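Long-range contacts in CRISPR-associated protein CasA/Cse1 (Thermus thermophilus, PDB 4F3E), which serves as the largest subunit of the RNA-guided Cascade complex of type I-E CRISPR immunity and takes part in binding the DNA target: residues E12-V17 / A153-L158; V59-L64 / G236-Y241; E143-A148 / V257-Y262; V159-A164 / R246-L251; R340-V345 / I354-Y359. One frame throughout, in Å; residues are numbered along the deposited sequence.

Contact 1 of 5, residues E12-V17 / A153-L158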
# COMPACT_ATOMS: atom_id res chain seq x y z
N GLU A 12 20.30 -16.13 6.08
CA GLU A 12 19.77 -16.09 7.44
C GLU A 12 18.25 -16.00 7.46
O GLU A 12 17.64 -15.54 6.51
CB GLU A 12 20.37 -14.91 8.20
CG GLU A 12 21.88 -15.02 8.42
CD GLU A 12 22.27 -16.28 9.15
OE1 GLU A 12 21.63 -16.61 10.18
OE2 GLU A 12 23.22 -16.95 8.69
N PRO A 13 17.64 -16.47 8.55
CA PRO A 13 16.19 -16.39 8.78
C PRO A 13 15.73 -14.98 9.16
O PRO A 13 16.05 -14.51 10.25
CB PRO A 13 15.98 -17.32 10.00
CG PRO A 13 17.33 -18.00 10.27
CD PRO A 13 18.37 -17.14 9.65
N TRP A 14 15.00 -14.31 8.28
CA TRP A 14 14.52 -12.96 8.59
C TRP A 14 13.24 -12.60 7.86
O TRP A 14 12.54 -11.66 8.25
CB TRP A 14 15.61 -11.92 8.33
CG TRP A 14 15.91 -11.74 6.88
CD1 TRP A 14 16.57 -12.61 6.07
CD2 TRP A 14 15.55 -10.63 6.06
NE1 TRP A 14 16.65 -12.11 4.79
CE2 TRP A 14 16.03 -10.90 4.75
CE3 TRP A 14 14.87 -9.42 6.29
CZ2 TRP A 14 15.85 -10.02 3.68
CZ3 TRP A 14 14.69 -8.54 5.22
CH2 TRP A 14 15.18 -8.85 3.94
N ILE A 15 12.91 -13.35 6.82
CA ILE A 15 11.64 -13.14 6.12
C ILE A 15 10.57 -14.09 6.66
O ILE A 15 10.65 -15.29 6.44
CB ILE A 15 11.78 -13.37 4.62
CG1 ILE A 15 12.91 -12.51 4.06
CG2 ILE A 15 10.44 -13.07 3.93
CD1 ILE A 15 13.27 -12.83 2.60
N PRO A 16 9.58 -13.54 7.38
CA PRO A 16 8.54 -14.34 8.06
C PRO A 16 7.55 -14.87 7.05
O PRO A 16 6.88 -14.08 6.37
CB PRO A 16 7.85 -13.33 9.00
CG PRO A 16 8.70 -12.04 8.93
CD PRO A 16 9.37 -12.09 7.58
N VAL A 17 7.47 -16.19 6.93
CA VAL A 17 6.56 -16.79 5.97
C VAL A 17 5.69 -17.85 6.60
O VAL A 17 6.06 -18.47 7.60
CB VAL A 17 7.33 -17.44 4.80
CG1 VAL A 17 7.74 -16.38 3.81
CG2 VAL A 17 8.50 -18.20 5.34
N ALA A 153 16.04 -5.63 12.84
CA ALA A 153 16.76 -4.47 12.36
C ALA A 153 16.68 -4.46 10.83
O ALA A 153 16.43 -3.44 10.22
CB ALA A 153 18.20 -4.51 12.83
N ALA A 154 16.87 -5.62 10.23
CA ALA A 154 16.86 -5.74 8.79
C ALA A 154 15.50 -5.31 8.24
O ALA A 154 15.43 -4.57 7.27
CB ALA A 154 17.16 -7.16 8.38
N ARG A 155 14.43 -5.77 8.88
CA ARG A 155 13.11 -5.42 8.39
C ARG A 155 12.79 -3.94 8.59
O ARG A 155 12.20 -3.31 7.72
CB ARG A 155 12.03 -6.30 9.04
CG ARG A 155 11.93 -7.71 8.51
CD ARG A 155 10.81 -8.50 9.22
NE ARG A 155 11.36 -9.72 9.76
CZ ARG A 155 11.43 -10.01 11.05
NH1 ARG A 155 10.94 -9.18 11.94
NH2 ARG A 155 11.98 -11.14 11.43
N ALA A 156 13.16 -3.41 9.74
CA ALA A 156 12.90 -2.01 10.05
C ALA A 156 13.65 -1.10 9.05
O ALA A 156 13.10 -0.13 8.55
CB ALA A 156 13.31 -1.71 11.49
N LEU A 157 14.90 -1.43 8.76
CA LEU A 157 15.67 -0.72 7.73
C LEU A 157 14.95 -0.69 6.38
O LEU A 157 14.80 0.36 5.75
CB LEU A 157 17.03 -1.40 7.56
CG LEU A 157 17.93 -0.95 6.42
CD1 LEU A 157 18.20 0.55 6.53
CD2 LEU A 157 19.22 -1.77 6.45
N LEU A 158 14.50 -1.86 5.92
CA LEU A 158 13.87 -1.97 4.61
C LEU A 158 12.61 -1.09 4.54
O LEU A 158 12.34 -0.42 3.55
CB LEU A 158 13.53 -3.42 4.34
CG LEU A 158 13.49 -3.87 2.89
CD1 LEU A 158 14.84 -3.64 2.25
CD2 LEU A 158 13.10 -5.34 2.80
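Helix 150-163 packs at the entry to strand 15-19 of the small N-terminal antiparallel sheet, where R155 grips the backbone of W14, the residue just before the strand. R155 NE donates to W14 O at 2.7 Å in a nearly straight bond (169° at the hydrogen), with the oxygen in the plane of the guanidinium group. A weak second bond, from R155 NH2 to W14 O at 3.3 Å, probably helps to hold the group's rotation. P16 comes from the opposite direction and lays its CG over one guanidinium face, 3.6 Å from R155 NE.

The W14 carbonyl that takes both bonds belongs to a classic beta bulge, in which W14 and I15 both face V26 of strand 22-26. With CG of W14 lodged between the backbone N and the carbonyl carbon (chi1 69°), the indole reaches the helix with its six-membered ring: W14 CE3 is 3.8 Å from A154 CB, and W14 CH2 meets L158 CD2 at the ring edge at 4.2 Å. R155 CG also lies at that edge, and the indole and guanidinium planes are only 10° apart. I15 CG1 covers one face of the indole, while W14 NE1 is hydrogen-bonded to L9 O. A salt bridge from R155 NH2 to E25 links the buried arginine to strand 22-26 as well, and L52 and L55 of helix 46-64 pack on the tryptophan.

Contact 2 of 5, residues V59-L64 / G236-Y241; sequences VLHRAL and GRTRVY
H61 and R237 cross at about a right angle between helix 46-64 and the short helix 237-241, with the imidazole and guanidinium planes 77° apart. The guanidinium turns its edge to the histidine, bringing R237 NH1 to 3.2 Å from H61 NE2, and R237 CD lies 3.9 Å from H61 CD2. R237 extends with CG anti to the backbone N (chi1 -170°), then bends at chi3, and on its way its CG covers one face of the Y241 ring, off centre. A water lying at the edges of both the H61 and Y241 rings is hydrogen-bonded to H61 NE2 at 2.8 Å and to Y241 OH at 2.6 Å, bridging the two helices.

T238 fills the other part of the interface with its two branches. Its CG2 meets H61 CB at 3.9 Å, and its OG1 lies 3.7 Å from R62 CD, so it is the aliphatic part of the arginine that passes the threonine. The axes of 59-64 and 237-241 approach to 10.3 Å, crossing at -146°, nearer antiparallel than parallel.

The polar ends are largely held from outside: R62 by a salt bridge to E216, T238 OG1 by D211, R237 NH1 by V204 O, and H61 ND1 by G66 O. Water and side-chain packing therefore do much of the joining here, and the nearby charge of R237 would probably disfavour a positively charged imidazole.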
# COMPACT_ATOMS: atom_id res chain seq x y z
N VAL A 59 15.18 -8.67 -6.78
CA VAL A 59 16.09 -9.76 -7.07
C VAL A 59 15.69 -10.59 -8.30
O VAL A 59 16.53 -10.90 -9.15
CB VAL A 59 16.26 -10.66 -5.84
CG1 VAL A 59 17.15 -11.83 -6.16
CG2 VAL A 59 16.81 -9.88 -4.68
N LEU A 60 14.41 -10.94 -8.39
CA LEU A 60 13.89 -11.77 -9.48
C LEU A 60 14.05 -11.10 -10.84
O LEU A 60 14.50 -11.71 -11.81
CB LEU A 60 12.41 -12.11 -9.25
CG LEU A 60 12.16 -13.18 -8.18
CD1 LEU A 60 10.71 -13.20 -7.74
CD2 LEU A 60 12.62 -14.59 -8.68
N HIS A 61 13.68 -9.82 -10.88
CA HIS A 61 13.80 -9.04 -12.10
C HIS A 61 15.24 -9.03 -12.62
O HIS A 61 15.46 -9.23 -13.80
CB HIS A 61 13.31 -7.63 -11.86
CG HIS A 61 11.81 -7.50 -11.91
ND1 HIS A 61 11.05 -8.15 -12.86
CD2 HIS A 61 10.95 -6.80 -11.13
CE1 HIS A 61 9.78 -7.84 -12.68
NE2 HIS A 61 9.68 -7.03 -11.64
N ARG A 62 16.20 -8.82 -11.73
CA ARG A 62 17.59 -8.80 -12.17
C ARG A 62 18.12 -10.20 -12.45
O ARG A 62 18.71 -10.43 -13.48
CB ARG A 62 18.47 -8.06 -11.16
CG ARG A 62 17.95 -6.68 -10.84
CD ARG A 62 17.90 -5.82 -12.10
NE ARG A 62 19.26 -5.57 -12.58
CZ ARG A 62 19.57 -4.77 -13.59
NH1 ARG A 62 18.63 -4.12 -14.28
NH2 ARG A 62 20.83 -4.61 -13.92
N ALA A 63 17.87 -11.14 -11.54
CA ALA A 63 18.37 -12.50 -11.73
C ALA A 63 17.81 -13.08 -13.02
O ALA A 63 18.44 -13.89 -13.69
CB ALA A 63 17.96 -13.37 -10.56
N LEU A 64 16.58 -12.70 -13.34
CA LEU A 64 15.92 -13.30 -14.48
C LEU A 64 16.02 -12.41 -15.72
O LEU A 64 15.60 -12.82 -16.79
CB LEU A 64 14.46 -13.62 -14.14
CG LEU A 64 14.21 -14.77 -13.15
CD1 LEU A 64 12.73 -14.95 -12.91
CD2 LEU A 64 14.79 -16.07 -13.66
N GLY A 236 13.62 3.83 -12.95
CA GLY A 236 14.20 2.49 -12.91
C GLY A 236 13.51 1.65 -11.85
O GLY A 236 13.65 1.90 -10.65
N ARG A 237 12.76 0.64 -12.29
CA ARG A 237 11.95 -0.15 -11.38
C ARG A 237 12.71 -0.65 -10.14
O ARG A 237 12.31 -0.35 -9.00
CB ARG A 237 11.29 -1.34 -12.10
CG ARG A 237 10.22 -2.04 -11.21
CD ARG A 237 9.55 -3.21 -11.92
NE ARG A 237 9.01 -2.85 -13.22
CZ ARG A 237 8.47 -3.71 -14.08
NH1 ARG A 237 8.39 -5.00 -13.76
NH2 ARG A 237 8.01 -3.28 -15.24
N THR A 238 13.79 -1.41 -10.35
CA THR A 238 14.51 -1.99 -9.22
C THR A 238 15.33 -0.95 -8.47
O THR A 238 15.61 -1.12 -7.28
CB THR A 238 15.39 -3.24 -9.61
OG1 THR A 238 16.55 -2.83 -10.35
CG2 THR A 238 14.56 -4.25 -10.44
N ARG A 239 15.70 0.13 -9.15
CA ARG A 239 16.37 1.23 -8.45
C ARG A 239 15.38 1.83 -7.44
O ARG A 239 15.70 2.05 -6.28
CB ARG A 239 16.86 2.30 -9.43
CG ARG A 239 17.47 3.52 -8.73
CD ARG A 239 18.03 4.57 -9.72
NE ARG A 239 19.10 4.04 -10.56
CZ ARG A 239 18.97 3.77 -11.86
NH1 ARG A 239 17.80 3.95 -12.46
NH2 ARG A 239 19.99 3.30 -12.56
N VAL A 240 14.16 2.07 -7.90
CA VAL A 240 13.12 2.55 -7.02
C VAL A 240 12.72 1.54 -5.92
O VAL A 240 12.59 1.93 -4.75
CB VAL A 240 11.93 3.03 -7.83
CG1 VAL A 240 10.81 3.43 -6.92
CG2 VAL A 240 12.38 4.20 -8.71
N TYR A 241 12.57 0.26 -6.26
CA TYR A 241 12.27 -0.76 -5.22
C TYR A 241 13.33 -0.78 -4.12
O TYR A 241 13.05 -1.22 -3.02
CB TYR A 241 12.21 -2.18 -5.79
CG TYR A 241 10.96 -2.54 -6.58
CD1 TYR A 241 10.86 -3.78 -7.19
CD2 TYR A 241 9.90 -1.65 -6.71
CE1 TYR A 241 9.75 -4.14 -7.93
CE2 TYR A 241 8.77 -2.01 -7.44
CZ TYR A 241 8.70 -3.26 -8.04
OH TYR A 241 7.61 -3.62 -8.78
O HOH W 1 7.62 -5.79 -10.29

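Contact 3 of 5, residues E143-A148 / V257-Y262; sequences ENLPKA and VRFMGY
L145 sets its CD2 over one face of the F259 ring, 4.0 Å from F259 CZ, and presses the same methyl against R258 CB at 3.8 Å. This packing lies beside a single antiparallel bridge, the hydrogen-bonded pair A148 and V257, which fastens the irregular segment before helix 150-163 to V257, just ahead of the corner from which the chain runs on into a mixed sheet. Both backbone bonds of the bridge are made: A148 N donates to V257 O at 2.8 Å and V257 N donates to A148 O at 2.9 Å. The corner falls at R258, and beyond it F259 and G261 pair with strand 246-252, while M260 pairs with L119.

On the outer part of the contact K147 and R258 run obliquely across each other. The lysine's aliphatic portion covers one face of the guanidinium, with K147 CB 3.9 Å from R258 NE and K147 CD 4.0 Å from R258 NH2. R258 is extended from CG to NE, so its guanidinium reaches beneath the lysine chain that crosses it. The two positive ends approach each other, but each has an acid of its own: K147 NZ forms a salt bridge with D255 and R258 NH1 one with E253, probably offsetting the like charges. W121 packs on L145 and A148 and donates from NE1 to P146 O. V257 O, already bound by A148 N, also receives a CA-H...O contact from K147 CA at 3.6 Å.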
# COMPACT_ATOMS: atom_id res chain seq x y z
N GLU A 143 17.14 2.85 28.19
CA GLU A 143 15.94 2.95 29.02
C GLU A 143 14.84 2.02 28.50
O GLU A 143 14.94 0.80 28.64
CB GLU A 143 15.44 4.40 29.08
CG GLU A 143 15.31 5.08 27.71
CD GLU A 143 16.59 5.73 27.24
OE1 GLU A 143 17.01 5.47 26.10
OE2 GLU A 143 17.18 6.51 28.03
N ASN A 144 13.81 2.60 27.91
CA ASN A 144 12.74 1.84 27.28
C ASN A 144 13.04 1.61 25.81
O ASN A 144 12.15 1.63 24.97
CB ASN A 144 11.41 2.58 27.41
CG ASN A 144 11.12 2.99 28.84
OD1 ASN A 144 12.01 2.97 29.70
ND2 ASN A 144 9.88 3.37 29.11
N LEU A 145 14.32 1.42 25.50
CA LEU A 145 14.75 1.05 24.16
C LEU A 145 15.23 -0.39 24.16
O LEU A 145 16.28 -0.69 24.71
CB LEU A 145 15.88 1.94 23.65
CG LEU A 145 16.50 1.40 22.35
CD1 LEU A 145 15.62 1.72 21.15
CD2 LEU A 145 17.88 1.94 22.15
N PRO A 146 14.45 -1.28 23.54
CA PRO A 146 14.81 -2.69 23.54
C PRO A 146 15.84 -2.96 22.46
O PRO A 146 15.92 -2.23 21.49
CB PRO A 146 13.48 -3.37 23.20
CG PRO A 146 12.76 -2.38 22.36
CD PRO A 146 13.21 -1.01 22.80
N LYS A 147 16.62 -4.01 22.64
CA LYS A 147 17.51 -4.49 21.61
C LYS A 147 16.73 -5.25 20.53
O LYS A 147 16.04 -6.22 20.82
CB LYS A 147 18.58 -5.38 22.22
CG LYS A 147 19.57 -5.94 21.21
CD LYS A 147 20.77 -6.57 21.90
CE LYS A 147 20.36 -7.78 22.71
NZ LYS A 147 21.43 -8.22 23.64
N ALA A 148 16.84 -4.80 19.28
CA ALA A 148 16.25 -5.53 18.16
C ALA A 148 17.15 -6.69 17.74
O ALA A 148 18.34 -6.65 17.95
CB ALA A 148 16.00 -4.59 16.98
N VAL A 257 20.80 -5.12 17.87
CA VAL A 257 20.93 -3.71 17.52
C VAL A 257 20.08 -2.79 18.39
O VAL A 257 18.91 -3.07 18.64
CB VAL A 257 20.56 -3.47 16.03
CG1 VAL A 257 20.57 -1.97 15.69
CG2 VAL A 257 21.48 -4.26 15.12
N ARG A 258 20.69 -1.70 18.84
CA ARG A 258 20.00 -0.64 19.58
C ARG A 258 20.12 0.75 18.92
O ARG A 258 19.18 1.55 18.97
CB ARG A 258 20.56 -0.55 21.00
CG ARG A 258 20.13 -1.68 21.92
CD ARG A 258 20.49 -1.37 23.38
NE ARG A 258 20.40 -2.55 24.24
CZ ARG A 258 21.41 -3.38 24.47
NH1 ARG A 258 22.59 -3.16 23.92
NH2 ARG A 258 21.24 -4.43 25.27
N PHE A 259 21.28 1.00 18.30
CA PHE A 259 21.62 2.31 17.75
C PHE A 259 22.13 2.26 16.31
O PHE A 259 22.63 1.24 15.85
CB PHE A 259 22.70 2.99 18.61
CG PHE A 259 22.29 3.19 20.03
CD1 PHE A 259 21.43 4.21 20.38
CD2 PHE A 259 22.78 2.35 21.02
CE1 PHE A 259 21.05 4.39 21.69
CE2 PHE A 259 22.40 2.53 22.34
CZ PHE A 259 21.53 3.54 22.67
N MET A 260 22.01 3.38 15.62
CA MET A 260 22.49 3.46 14.25
C MET A 260 23.08 4.83 13.99
O MET A 260 22.75 5.80 14.66
CB MET A 260 21.34 3.26 13.27
CG MET A 260 20.14 4.16 13.58
SD MET A 260 18.77 3.92 12.43
CE MET A 260 17.56 5.07 13.08
N GLY A 261 23.97 4.88 13.01
CA GLY A 261 24.34 6.15 12.41
C GLY A 261 23.25 6.53 11.43
O GLY A 261 22.61 5.65 10.83
N TYR A 262 23.05 7.84 11.25
CA TYR A 262 21.91 8.36 10.52
C TYR A 262 22.28 9.66 9.83
O TYR A 262 22.78 10.58 10.47
CB TYR A 262 20.74 8.60 11.49
CG TYR A 262 19.40 8.72 10.81
CD1 TYR A 262 18.79 7.60 10.24
CD2 TYR A 262 18.73 9.93 10.74
CE1 TYR A 262 17.56 7.69 9.61
CE2 TYR A 262 17.50 10.04 10.11
CZ TYR A 262 16.92 8.91 9.54
OH TYR A 262 15.69 9.00 8.90

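Contact 4 of 5, residues V159-A164 / R246-L251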
# COMPACT_ATOMS: atom_id res chain seq x y z
N VAL A 159 11.85 -1.07 5.63
CA VAL A 159 10.64 -0.28 5.73
C VAL A 159 10.92 1.22 5.70
O VAL A 159 10.28 1.98 4.96
CB VAL A 159 9.82 -0.67 6.99
CG1 VAL A 159 8.81 0.42 7.36
CG2 VAL A 159 9.13 -2.03 6.78
N HIS A 160 11.88 1.64 6.50
CA HIS A 160 12.17 3.06 6.61
C HIS A 160 12.66 3.58 5.27
O HIS A 160 12.30 4.66 4.85
CB HIS A 160 13.23 3.28 7.70
CG HIS A 160 13.58 4.72 7.92
ND1 HIS A 160 12.71 5.61 8.51
CD2 HIS A 160 14.71 5.41 7.67
CE1 HIS A 160 13.28 6.79 8.60
NE2 HIS A 160 14.50 6.70 8.09
N GLN A 161 13.44 2.75 4.58
CA GLN A 161 14.06 3.11 3.31
C GLN A 161 12.99 3.28 2.23
O GLN A 161 13.18 3.96 1.23
CB GLN A 161 15.07 2.02 2.90
CG GLN A 161 16.39 2.48 2.34
CD GLN A 161 17.12 3.44 3.24
OE1 GLN A 161 16.57 4.44 3.65
NE2 GLN A 161 18.39 3.14 3.53
N ALA A 162 11.84 2.65 2.43
CA ALA A 162 10.77 2.75 1.44
C ALA A 162 9.68 3.73 1.83
O ALA A 162 9.14 4.40 0.96
CB ALA A 162 10.17 1.38 1.13
N PHE A 163 9.36 3.82 3.12
CA PHE A 163 8.19 4.58 3.58
C PHE A 163 8.44 5.90 4.33
O PHE A 163 7.50 6.68 4.50
CB PHE A 163 7.25 3.68 4.39
CG PHE A 163 6.54 2.62 3.57
CD1 PHE A 163 5.42 2.94 2.80
CD2 PHE A 163 6.97 1.29 3.60
CE1 PHE A 163 4.74 1.95 2.05
CE2 PHE A 163 6.31 0.30 2.86
CZ PHE A 163 5.19 0.64 2.08
N ALA A 164 9.68 6.15 4.79
CA ALA A 164 10.03 7.40 5.50
C ALA A 164 9.48 8.66 4.86
O ALA A 164 9.74 8.92 3.69
CB ALA A 164 11.57 7.56 5.65
N ARG A 246 17.39 7.19 3.05
CA ARG A 246 18.11 7.76 4.18
C ARG A 246 19.49 7.11 4.30
O ARG A 246 19.71 6.00 3.83
CB ARG A 246 17.34 7.52 5.49
CG ARG A 246 15.99 8.20 5.56
CD ARG A 246 16.10 9.71 5.77
NE ARG A 246 14.76 10.29 5.80
CZ ARG A 246 14.08 10.62 4.72
NH1 ARG A 246 14.62 10.45 3.52
NH2 ARG A 246 12.85 11.11 4.83
N GLY A 247 20.42 7.82 4.94
CA GLY A 247 21.70 7.23 5.26
C GLY A 247 21.59 6.47 6.57
O GLY A 247 21.22 7.04 7.60
N VAL A 248 21.90 5.19 6.53
CA VAL A 248 21.82 4.41 7.75
C VAL A 248 23.05 3.53 7.95
O VAL A 248 23.57 2.96 6.99
CB VAL A 248 20.57 3.49 7.75
CG1 VAL A 248 20.53 2.72 9.04
CG2 VAL A 248 19.29 4.30 7.56
N ARG A 249 23.51 3.41 9.19
CA ARG A 249 24.49 2.39 9.56
C ARG A 249 24.17 1.75 10.89
O ARG A 249 24.43 2.32 11.96
CB ARG A 249 25.92 2.95 9.59
CG ARG A 249 26.96 1.88 9.90
CD ARG A 249 28.32 2.49 10.07
NE ARG A 249 29.09 1.78 11.08
CZ ARG A 249 30.05 2.32 11.81
NH1 ARG A 249 30.36 3.60 11.65
NH2 ARG A 249 30.69 1.59 12.71
N LEU A 250 23.59 0.56 10.83
CA LEU A 250 23.21 -0.16 12.04
C LEU A 250 24.49 -0.56 12.77
O LEU A 250 25.45 -1.01 12.17
CB LEU A 250 22.37 -1.39 11.69
CG LEU A 250 21.10 -1.13 10.85
CD1 LEU A 250 20.56 -2.43 10.25
CD2 LEU A 250 20.02 -0.42 11.67
N LEU A 251 24.48 -0.38 14.08
CA LEU A 251 25.62 -0.71 14.92
C LEU A 251 25.37 -2.03 15.67
O LEU A 251 24.46 -2.13 16.51
CB LEU A 251 25.90 0.42 15.90
CG LEU A 251 26.05 1.81 15.28
CD1 LEU A 251 25.91 2.93 16.33
CD2 LEU A 251 27.37 1.90 14.53
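Q161 pairs its side-chain amide with both backbone polar atoms of R246: its OE1 accepts from R246 N at 2.9 Å, and its NE2 donates weakly to R246 O at 3.2 Å. The first bond has an angle of 150° at the hydrogen, but the donor sits well above the amide's carbonyl plane. A bend at chi2 (56°) folds the glutamine so that its amide meets R246 of strand 246-252 with both polar atoms.

Packing is also close where H160 crosses R246 at about a right angle. H160 NE2 is 3.3 Å from R246 CG, and the imidazole and guanidinium planes are 87° apart. A164, just past the end of the helix, fits its methyl against both flat groups, lying over one face of each and 3.9 Å from R246 NH2. The polar ends are satisfied by neighbours, H160 NE2 by Y262 OH and R246 NH2 by K178 O.

Farther along the strand the contact is looser. V248 CG2 reaches Q161 NE2 at 4.3 Å, and there the strand packs instead against the preceding turn of the same helix, through L157. The axes of helix 159-163 and strand 246-251 run nearly antiparallel, 9.4 Å apart at closest approach. Helix 150-163 thus lies between two layers: helix 46-64 packs on V159, A162 and F163, while strand 246-252, itself paired with strand 257-269, meets H160 and Q161.

Contact 5 of 5, residues R340-V345 / I354-Y359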
# COMPACT_ATOMS: atom_id res chain seq x y z
N ARG A 340 -4.54 -7.29 -2.42
CA ARG A 340 -4.18 -6.62 -1.17
C ARG A 340 -3.60 -5.22 -1.44
O ARG A 340 -2.78 -5.01 -2.34
CB ARG A 340 -3.20 -7.47 -0.36
CG ARG A 340 -3.81 -8.73 0.14
CD ARG A 340 -2.77 -9.72 0.54
NE ARG A 340 -2.21 -9.49 1.86
CZ ARG A 340 -2.42 -10.28 2.90
NH1 ARG A 340 -3.21 -11.34 2.78
NH2 ARG A 340 -1.85 -10.02 4.07
N VAL A 341 -4.07 -4.26 -0.66
CA VAL A 341 -3.62 -2.89 -0.77
C VAL A 341 -2.93 -2.55 0.55
O VAL A 341 -3.50 -2.77 1.62
CB VAL A 341 -4.78 -1.95 -1.02
CG1 VAL A 341 -4.30 -0.51 -1.09
CG2 VAL A 341 -5.50 -2.35 -2.29
N LEU A 342 -1.70 -2.06 0.45
CA LEU A 342 -0.82 -1.87 1.60
C LEU A 342 -0.32 -0.43 1.61
O LEU A 342 0.13 0.09 0.59
CB LEU A 342 0.39 -2.82 1.50
CG LEU A 342 0.07 -4.30 1.32
CD1 LEU A 342 1.34 -5.08 1.11
CD2 LEU A 342 -0.68 -4.81 2.53
N GLY A 343 -0.38 0.23 2.76
CA GLY A 343 0.22 1.55 2.84
C GLY A 343 0.04 2.34 4.13
O GLY A 343 -0.48 1.85 5.12
N GLN A 344 0.51 3.58 4.11
CA GLN A 344 0.46 4.44 5.27
C GLN A 344 -0.63 5.41 5.01
O GLN A 344 -0.79 5.84 3.87
CB GLN A 344 1.77 5.25 5.42
CG GLN A 344 2.99 4.42 5.71
CD GLN A 344 4.23 5.26 5.99
OE1 GLN A 344 4.85 5.13 7.04
NE2 GLN A 344 4.62 6.10 5.03
N VAL A 345 -1.37 5.76 6.05
CA VAL A 345 -2.23 6.93 6.02
C VAL A 345 -1.37 8.06 6.55
O VAL A 345 -0.86 7.99 7.66
CB VAL A 345 -3.44 6.74 6.94
CG1 VAL A 345 -4.42 7.88 6.77
CG2 VAL A 345 -4.11 5.42 6.64
N ILE A 354 -1.04 2.65 9.65
CA ILE A 354 -0.60 1.67 8.67
C ILE A 354 -1.79 0.77 8.38
O ILE A 354 -2.42 0.27 9.31
CB ILE A 354 0.48 0.75 9.23
CG1 ILE A 354 1.59 1.58 9.87
CG2 ILE A 354 1.04 -0.09 8.13
CD1 ILE A 354 2.06 2.69 9.02
N ARG A 355 -2.08 0.54 7.11
CA ARG A 355 -3.27 -0.22 6.76
C ARG A 355 -3.08 -1.32 5.72
O ARG A 355 -2.31 -1.17 4.77
CB ARG A 355 -4.36 0.74 6.29
CG ARG A 355 -5.69 0.06 6.06
CD ARG A 355 -6.74 1.10 5.76
NE ARG A 355 -6.72 2.15 6.77
CZ ARG A 355 -7.18 3.37 6.57
NH1 ARG A 355 -7.70 3.69 5.38
NH2 ARG A 355 -7.13 4.27 7.54
N ARG A 356 -3.80 -2.42 5.89
CA ARG A 356 -3.88 -3.48 4.89
C ARG A 356 -5.35 -3.69 4.51
O ARG A 356 -6.17 -3.97 5.38
CB ARG A 356 -3.27 -4.77 5.45
CG ARG A 356 -3.52 -6.00 4.63
CD ARG A 356 -3.13 -7.26 5.41
NE ARG A 356 -1.68 -7.40 5.56
CZ ARG A 356 -1.02 -7.23 6.71
NH1 ARG A 356 -1.66 -6.92 7.83
NH2 ARG A 356 0.31 -7.38 6.72
N GLU A 357 -5.68 -3.50 3.24
CA GLU A 357 -7.04 -3.74 2.73
C GLU A 357 -7.03 -4.99 1.84
O GLU A 357 -6.01 -5.32 1.23
CB GLU A 357 -7.57 -2.55 1.93
CG GLU A 357 -7.64 -1.23 2.68
CD GLU A 357 -8.87 -1.10 3.55
OE1 GLU A 357 -9.59 -2.11 3.73
OE2 GLU A 357 -9.12 0.01 4.05
N VAL A 358 -8.16 -5.69 1.78
CA VAL A 358 -8.22 -6.91 1.01
C VAL A 358 -9.50 -6.96 0.19
O VAL A 358 -10.58 -6.76 0.72
CB VAL A 358 -8.11 -8.15 1.92
CG1 VAL A 358 -8.02 -9.41 1.07
CG2 VAL A 358 -6.89 -8.04 2.82
N TYR A 359 -9.36 -7.22 -1.11
CA TYR A 359 -10.49 -7.31 -2.02
C TYR A 359 -10.31 -8.49 -2.97
O TYR A 359 -9.20 -8.95 -3.20
CB TYR A 359 -10.65 -6.01 -2.84
CG TYR A 359 -10.62 -4.71 -2.06
CD1 TYR A 359 -11.78 -4.18 -1.53
CD2 TYR A 359 -9.42 -4.00 -1.87
CE1 TYR A 359 -11.78 -3.00 -0.83
CE2 TYR A 359 -9.41 -2.80 -1.16
CZ TYR A 359 -10.60 -2.31 -0.63
OH TYR A 359 -10.65 -1.13 0.09
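R340 and R356 lie side by side and point the same way, their guanidinium planes 66° apart. R340 NH2 comes within 3.0 Å of R356 NE, two donors with no bond between them. L342 lines up on the same face, its CD2 3.7 Å from R356 CG, and Q344 CG meets I354 CD1 at 3.8 Å. L342 with R356 and Q344 with I354 are non-hydrogen-bonded pairs of a beta hairpin, strands 337-347 and 350-361; R340, itself opposite V358, meets R356 diagonally. V341 and E357 exchange two backbone bonds, E357 N to V341 O being 2.8 Å, and G343 and R355 exchange two more.

On the face that carries V341 and R355, the R355 guanidinium is covered by V345 CG2, 3.4 Å from R355 NH2. V341 CG2 touches the edge of the Y359 ring. Further out, E49 of helix 46-64 forms salt bridges with R340 NE and R356 NH2, probably offsetting the like charges. S294 O accepts from R355 NH1, and F303 meets Y359 edge-to-face.

Overall arrangement
From the N terminus, segment 12-17 opens contact 1, which helix 150-163 closes, and helix 46-64 opens contact 2 in between. Contact 3 opens at 143-148, just before contact 1 closes, so these two cross. Contact 4 starts on the same helix as contact 1 and closes at strand 246-252, wholly within the span of contact 3. Contact 2, closed by helix 237-241, crosses contacts 1, 3 and 4. Contact 1 ties the N-terminal sheet to helix 150-163, contact 2 joins two helices, and contacts 3 and 4 join the chain before and at the end of helix 150-163 to strands 257-269 and 246-252. Contact 5 follows as a local hairpin, touching contact 4 through a probable Q344 NE2 to F163 O hydrogen bond.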